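Local atomic coordinates of ATP12 ATPase (Paracoccus denitrificans, PDB entry 2P4X), a protein that probably acts as an assembly chaperone for the F1 part of ATP synthase. Residues D121-W126 and G188-P193. Sequence-based numbering, arbitrary orientation.
Sequences DPLIDW and GRIDAP
A Schellman turn at Gly188 ends helix 179-186, and the short linker from there to helix 192-199 is set against helix 110-130 in the helical part of this ATP12-family protein, through Arg189 against Trp126. The aliphatic part of Arg189 lies over one face of the indole. Its CG sits 3.6 Å from the centroid of the five-membered ring of Trp126, 5° off the normal, a CH-pi contact. The closest atom pair is Arg189 CD and Trp126 CD1, at 3.5 Å. Trp126 CG stands anti to the backbone N (chi1 169°), which carries the indole out to the linker. The Arg189 chain bends at chi2 (64°) and runs back along the helix toward Pro122. Its guanidinium is nearly perpendicular to the indole and does not stack on it. On the same helix, Leu123 sets CD2 4.1 Å from Arg189 CG and CD1 4.3 Å from Ile190 CD1. Leu123, Trp126 and Ile190 all also touch Ala184 of helix 179-186. If Trp126 were an alanine, the Arg189 methylenes would probably lose the ring face they rest on and the side chain would be freer to swing. One water links the helix backbone to the guanidinium: it donates to the carbonyl O of Pro122 at 2.6 Å and accepts from Arg189 NH2 at 3.0 Å, lying in the guanidinium plane.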
ATOM      1  N   ASP A 121      -9.948   1.967 -18.287  1.00 31.04           N
ATOM      2  CA  ASP A 121     -11.407   1.914 -18.362  1.00 32.91           C
ATOM      3  C   ASP A 121     -11.990   0.698 -17.640  1.00 26.56           C
ATOM      4  O   ASP A 121     -13.031   0.810 -17.003  1.00 31.35           O
ATOM      5  CB  ASP A 121     -11.884   1.942 -19.814  1.00 35.23           C
ATOM      6  CG  ASP A 121     -11.713   3.310 -20.457  1.00 41.32           C
ATOM      7  OD1 ASP A 121     -11.525   4.305 -19.719  1.00 41.30           O
ATOM      8  OD2 ASP A 121     -11.784   3.390 -21.706  1.00 43.04           O
ATOM      9  N   PRO A 122     -11.341  -0.475 -17.736  1.00 30.18           N
ATOM     10  CA  PRO A 122     -11.883  -1.656 -17.033  1.00 34.57           C
ATOM     11  C   PRO A 122     -11.869  -1.451 -15.497  1.00 35.15           C
ATOM     12  O   PRO A 122     -12.709  -1.992 -14.779  1.00 30.59           O
ATOM     13  CB  PRO A 122     -10.941  -2.778 -17.464  1.00 35.98           C
ATOM     14  CG  PRO A 122     -10.473  -2.331 -18.811  1.00 33.71           C
ATOM     15  CD  PRO A 122     -10.230  -0.866 -18.620  1.00 27.15           C
ATOM     16  N   LEU A 123     -10.914  -0.668 -14.994  1.00 29.62           N
ATOM     17  CA  LEU A 123     -10.857  -0.418 -13.561  1.00 28.49           C
ATOM     18  C   LEU A 123     -11.872   0.639 -13.167  1.00 27.12           C
ATOM     19  O   LEU A 123     -12.427   0.592 -12.071  1.00 28.26           O
ATOM     20  CB  LEU A 123      -9.444  -0.004 -13.120  1.00 31.31           C
ATOM     21  CG  LEU A 123      -8.521  -1.196 -12.869  1.00 35.59           C
ATOM     22  CD1 LEU A 123      -7.098  -0.703 -12.740  1.00 49.21           C
ATOM     23  CD2 LEU A 123      -8.955  -1.933 -11.585  1.00 36.53           C
ATOM     24  N   ILE A 124     -12.114   1.607 -14.048  1.00 27.57           N
ATOM     25  CA  ILE A 124     -13.112   2.626 -13.745  1.00 27.62           C
ATOM     26  C   ILE A 124     -14.467   1.901 -13.728  1.00 29.26           C
ATOM     27  O   ILE A 124     -15.327   2.209 -12.916  1.00 29.79           O
ATOM     28  CB  ILE A 124     -13.150   3.732 -14.843  1.00 33.70           C
ATOM     29  CG1 ILE A 124     -11.911   4.620 -14.725  1.00 33.84           C
ATOM     30  CG2 ILE A 124     -14.424   4.587 -14.710  1.00 30.44           C
ATOM     31  CD1 ILE A 124     -11.832   5.395 -13.425  1.00 33.09           C
ATOM     32  N   ASP A 125     -14.644   0.950 -14.643  1.00 30.94           N
ATOM     33  CA  ASP A 125     -15.896   0.188 -14.720  1.00 33.44           C
ATOM     34  C   ASP A 125     -16.089  -0.638 -13.459  1.00 33.27           C
ATOM     35  O   ASP A 125     -17.172  -0.668 -12.872  1.00 35.40           O
ATOM     36  CB  ASP A 125     -15.878  -0.750 -15.929  1.00 42.31           C
ATOM     37  CG  ASP A 125     -15.928   0.003 -17.251  1.00 57.69           C
ATOM     38  OD1 ASP A 125     -16.444   1.150 -17.255  1.00 57.21           O
ATOM     39  OD2 ASP A 125     -15.468  -0.559 -18.280  1.00 58.82           O
ATOM     40  N   TRP A 126     -15.019  -1.312 -13.060  1.00 31.39           N
ATOM     41  CA  TRP A 126     -15.027  -2.136 -11.863  1.00 30.48           C
ATOM     42  C   TRP A 126     -15.443  -1.279 -10.671  1.00 30.62           C
ATOM     43  O   TRP A 126     -16.248  -1.708  -9.843  1.00 32.26           O
ATOM     44  CB  TRP A 126     -13.630  -2.728 -11.623  1.00 29.79           C
ATOM     45  CG  TRP A 126     -13.499  -3.361 -10.276  1.00 32.00           C
ATOM     46  CD1 TRP A 126     -13.965  -4.587  -9.899  1.00 26.68           C
ATOM     47  CD2 TRP A 126     -12.925  -2.767  -9.103  1.00 30.00           C
ATOM     48  NE1 TRP A 126     -13.718  -4.796  -8.560  1.00 27.83           N
ATOM     49  CE2 TRP A 126     -13.081  -3.694  -8.048  1.00 30.83           C
ATOM     50  CE3 TRP A 126     -12.296  -1.537  -8.843  1.00 32.15           C
ATOM     51  CZ2 TRP A 126     -12.632  -3.432  -6.749  1.00 28.51           C
ATOM     52  CZ3 TRP A 126     -11.851  -1.277  -7.559  1.00 27.98           C
ATOM     53  CH2 TRP A 126     -12.020  -2.221  -6.521  1.00 37.38           C
ATOM     54  N   GLY A 188      -8.599  -7.611  -4.332  1.00 33.82           N
ATOM     55  CA  GLY A 188      -8.270  -8.745  -5.178  1.00 32.57           C
ATOM     56  C   GLY A 188      -8.619  -8.623  -6.648  1.00 34.36           C
ATOM     57  O   GLY A 188      -8.505  -9.595  -7.383  1.00 35.57           O
ATOM     58  N   ARG A 189      -9.043  -7.444  -7.092  1.00 33.01           N
ATOM     59  CA  ARG A 189      -9.367  -7.269  -8.503  1.00 31.20           C
ATOM     60  C   ARG A 189      -8.074  -7.289  -9.334  1.00 34.94           C
ATOM     61  O   ARG A 189      -8.085  -7.740 -10.481  1.00 33.85           O
ATOM     62  CB  ARG A 189     -10.160  -5.974  -8.692  1.00 27.40           C
ATOM     63  CG  ARG A 189     -10.379  -5.530 -10.134  1.00 31.96           C
ATOM     64  CD  ARG A 189     -11.224  -6.523 -10.933  1.00 38.68           C
ATOM     65  NE  ARG A 189     -11.439  -6.051 -12.297  1.00 32.56           N
ATOM     66  CZ  ARG A 189     -10.525  -6.084 -13.258  1.00 35.01           C
ATOM     67  NH1 ARG A 189      -9.319  -6.579 -13.014  1.00 33.41           N
ATOM     68  NH2 ARG A 189     -10.811  -5.596 -14.461  1.00 35.84           N
ATOM     69  N   ILE A 190      -6.962  -6.798  -8.768  1.00 27.04           N
ATOM     70  CA  ILE A 190      -5.669  -6.842  -9.452  1.00 24.19           C
ATOM     71  C   ILE A 190      -4.575  -7.070  -8.392  1.00 20.49           C
ATOM     72  O   ILE A 190      -4.843  -6.923  -7.222  1.00 24.57           O
ATOM     73  CB  ILE A 190      -5.346  -5.524 -10.211  1.00 25.88           C
ATOM     74  CG1 ILE A 190      -5.363  -4.331  -9.249  1.00 25.52           C
ATOM     75  CG2 ILE A 190      -6.339  -5.316 -11.356  1.00 27.85           C
ATOM     76  CD1 ILE A 190      -4.918  -3.037  -9.914  1.00 30.01           C
ATOM     77  N   ASP A 191      -3.364  -7.442  -8.784  1.00 26.02           N
ATOM     78  CA  ASP A 191      -2.331  -7.594  -7.761  1.00 31.78           C
ATOM     79  C   ASP A 191      -1.427  -6.356  -7.805  1.00 33.00           C
ATOM     80  O   ASP A 191      -1.556  -5.511  -8.691  1.00 26.93           O
ATOM     81  CB  ASP A 191      -1.531  -8.891  -7.937  1.00 34.42           C
ATOM     82  CG  ASP A 191      -0.822  -8.988  -9.271  1.00 39.44           C
ATOM     83  OD1 ASP A 191      -0.779  -7.997 -10.036  1.00 44.77           O
ATOM     84  OD2 ASP A 191      -0.286 -10.079  -9.548  1.00 45.40           O
ATOM     85  N   ALA A 192      -0.515  -6.242  -6.860  1.00 28.95           N
ATOM     86  CA  ALA A 192       0.321  -5.063  -6.798  1.00 27.46           C
ATOM     87  C   ALA A 192       1.170  -4.843  -8.051  1.00 27.22           C
ATOM     88  O   ALA A 192       1.301  -3.717  -8.530  1.00 27.70           O
ATOM     89  CB  ALA A 192       1.192  -5.122  -5.543  1.00 22.69           C
ATOM     90  N   PRO A 193       1.782  -5.903  -8.587  1.00 26.81           N
ATOM     91  CA  PRO A 193       2.577  -5.659  -9.791  1.00 25.54           C
ATOM     92  C   PRO A 193       1.717  -5.105 -10.951  1.00 25.32           C
ATOM     93  O   PRO A 193       2.186  -4.302 -11.746  1.00 23.98           O
ATOM     94  CB  PRO A 193       3.141  -7.027 -10.099  1.00 26.71           C
ATOM     95  CG  PRO A 193       3.313  -7.633  -8.701  1.00 29.24           C
ATOM     96  CD  PRO A 193       2.051  -7.242  -8.018  1.00 27.21           C
TER
HETATM   97  O   HOH W   1     -13.487  -4.460 -15.072  1.00 50.10           O